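Local coordinates for protein isocitrate dehydrogenase [NAD] subunit 1, mitochondrial (PDB 3BLX) that oxidatively decarboxylates isocitrate to 2-oxoglutarate with NAD in the citric acid cycle, as one of two subunit types of an allosteric octamer, and also binds RNA, at residues V268-P271 against G272-V276. Residues are numbered along the deposited sequence; the frame is centred on the assembly and turned at random.
Sequences VFEP and GSRHV
Glu270 and Arg274 form a salt bridge across the turn that follows strand 267-269. Arg274 comes side-on and spends two nitrogens on a single oxygen: NE lies 2.8 Å from Glu270 OE2, and NH2 lies 2.9 Å from that same OE2. OE2 sits almost in the guanidinium plane, but the carboxylate is turned 83° to it. With the planes so crossed, the two nitrogens cannot both lie in the carboxylate plane: NH2 uses the syn lone pair, and NE comes from above that plane. Glu270 holds CG between its own N and carbonyl carbon (chi1 86°) and then runs out extended, whereas Arg274 bends at chi2 (76°), which returns the guanidinium toward Glu270 although CB points away.

The backbone between them forms a type I beta turn from Pro271 to Arg274, closed by a weak hydrogen bond from Arg274 N to Pro271 O at 3.3 Å. His275, just past the turn, brings its ring edge back to Pro271: CD2 lies 3.8 Å from Pro271 CB, although His275 is poorly ordered.

The Arg274 side chain lies near Arg129 and Arg98, both inferred by similarity to bind substrate, so the carboxylate may offset some of the positive charge gathered there. Asn261 ND2 adds a weak hydrogen bond to OE2. Strand 267-269 runs between strands 75-80 and 258-262 of the large mixed sheet; just past the strand, Pro271 packs on Ala290 and Met291 of helix 289-302 and, like His275, on Leu80, while Ser273 rests against Ala248 of helix 237-251.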
loop_
_atom_site.group_PDB
_atom_site.type_symbol
_atom_site.label_atom_id
_atom_site.label_comp_id
_atom_site.label_asym_id
_atom_site.label_seq_id
_atom_site.Cartn_x
_atom_site.Cartn_y
_atom_site.Cartn_z
ATOM N N VAL E 268 -4.968 -23.531 -7.705
ATOM C CA VAL E 268 -6.229 -24.235 -7.839
ATOM C C VAL E 268 -6.017 -25.395 -8.796
ATOM O O VAL E 268 -5.572 -25.201 -9.928
ATOM C CB VAL E 268 -7.322 -23.305 -8.410
ATOM C CG1 VAL E 268 -8.535 -24.111 -8.837
ATOM C CG2 VAL E 268 -7.705 -22.223 -7.412
ATOM N N PHE E 269 -6.325 -26.602 -8.340
ATOM C CA PHE E 269 -6.071 -27.801 -9.136
ATOM C C PHE E 269 -7.336 -28.323 -9.777
ATOM O O PHE E 269 -8.395 -28.280 -9.166
ATOM C CB PHE E 269 -5.381 -28.864 -8.282
ATOM C CG PHE E 269 -4.039 -28.424 -7.790
ATOM C CD1 PHE E 269 -2.890 -28.742 -8.488
ATOM C CD2 PHE E 269 -3.941 -27.600 -6.690
ATOM C CE1 PHE E 269 -1.667 -28.303 -8.055
ATOM C CE2 PHE E 269 -2.721 -27.150 -6.245
ATOM C CZ PHE E 269 -1.572 -27.514 -6.934
ATOM N N GLU E 270 -7.221 -28.782 -11.024
ATOM C CA GLU E 270 -8.394 -29.089 -11.848
ATOM C C GLU E 270 -7.945 -29.703 -13.144
ATOM O O GLU E 270 -6.877 -29.379 -13.641
ATOM C CB GLU E 270 -9.194 -27.822 -12.163
ATOM C CG GLU E 270 -8.691 -27.062 -13.382
ATOM C CD GLU E 270 -9.708 -26.055 -13.955
ATOM O OE1 GLU E 270 -10.927 -26.216 -13.718
ATOM O OE2 GLU E 270 -9.287 -25.100 -14.654
ATOM N N PRO E 271 -8.764 -30.594 -13.702
ATOM C CA PRO E 271 -8.451 -31.272 -14.967
ATOM C C PRO E 271 -8.061 -30.288 -16.086
ATOM O O PRO E 271 -8.744 -29.284 -16.337
ATOM C CB PRO E 271 -9.756 -31.984 -15.309
ATOM C CG PRO E 271 -10.441 -32.179 -14.012
ATOM C CD PRO E 271 -10.089 -30.966 -13.184
ATOM N N GLY E 272 -6.962 -30.606 -16.761
ATOM C CA GLY E 272 -6.321 -29.684 -17.648
ATOM C C GLY E 272 -7.037 -29.393 -18.952
ATOM O O GLY E 272 -6.647 -28.464 -19.671
ATOM N N SER E 273 -8.061 -30.176 -19.276
ATOM C CA SER E 273 -8.761 -29.995 -20.539
ATOM C C SER E 273 -10.187 -29.535 -20.351
ATOM O O SER E 273 -10.900 -29.304 -21.323
ATOM C CB SER E 273 -8.726 -31.273 -21.374
ATOM O OG SER E 273 -7.665 -31.209 -22.304
ATOM N N ARG E 274 -10.605 -29.400 -19.100
ATOM C CA ARG E 274 -11.975 -29.013 -18.796
ATOM C C ARG E 274 -12.991 -30.040 -19.310
ATOM O O ARG E 274 -14.150 -29.707 -19.535
ATOM C CB ARG E 274 -12.262 -27.617 -19.352
ATOM C CG ARG E 274 -11.917 -26.485 -18.392
ATOM C CD ARG E 274 -10.425 -26.205 -18.281
ATOM N NE ARG E 274 -10.147 -25.155 -17.295
ATOM C CZ ARG E 274 -10.134 -23.848 -17.562
ATOM N NH1 ARG E 274 -10.380 -23.425 -18.799
ATOM N NH2 ARG E 274 -9.874 -22.963 -16.594
ATOM N N HIS E 275 -12.541 -31.287 -19.478
ATOM C CA HIS E 275 -13.378 -32.402 -19.946
ATOM C C HIS E 275 -14.169 -32.037 -21.197
ATOM O O HIS E 275 -15.321 -32.443 -21.382
ATOM C CB HIS E 275 -14.317 -32.885 -18.840
ATOM C CG HIS E 275 -13.685 -33.847 -17.878
ATOM N ND1 HIS E 275 -14.233 -35.083 -17.591
ATOM C CD2 HIS E 275 -12.558 -33.754 -17.131
ATOM C CE1 HIS E 275 -13.469 -35.708 -16.709
ATOM N NE2 HIS E 275 -12.449 -34.923 -16.410
ATOM N N VAL E 276 -13.520 -31.236 -22.026
ATOM C CA VAL E 276 -14.049 -30.801 -23.303
ATOM C C VAL E 276 -14.908 -31.893 -23.960
ATOM O O VAL E 276 -16.147 -31.854 -23.884
ATOM C CB VAL E 276 -12.886 -30.342 -24.238
ATOM C CG1 VAL E 276 -12.622 -28.812 -24.110
ATOM C CG2 VAL E 276 -11.611 -31.159 -23.948
#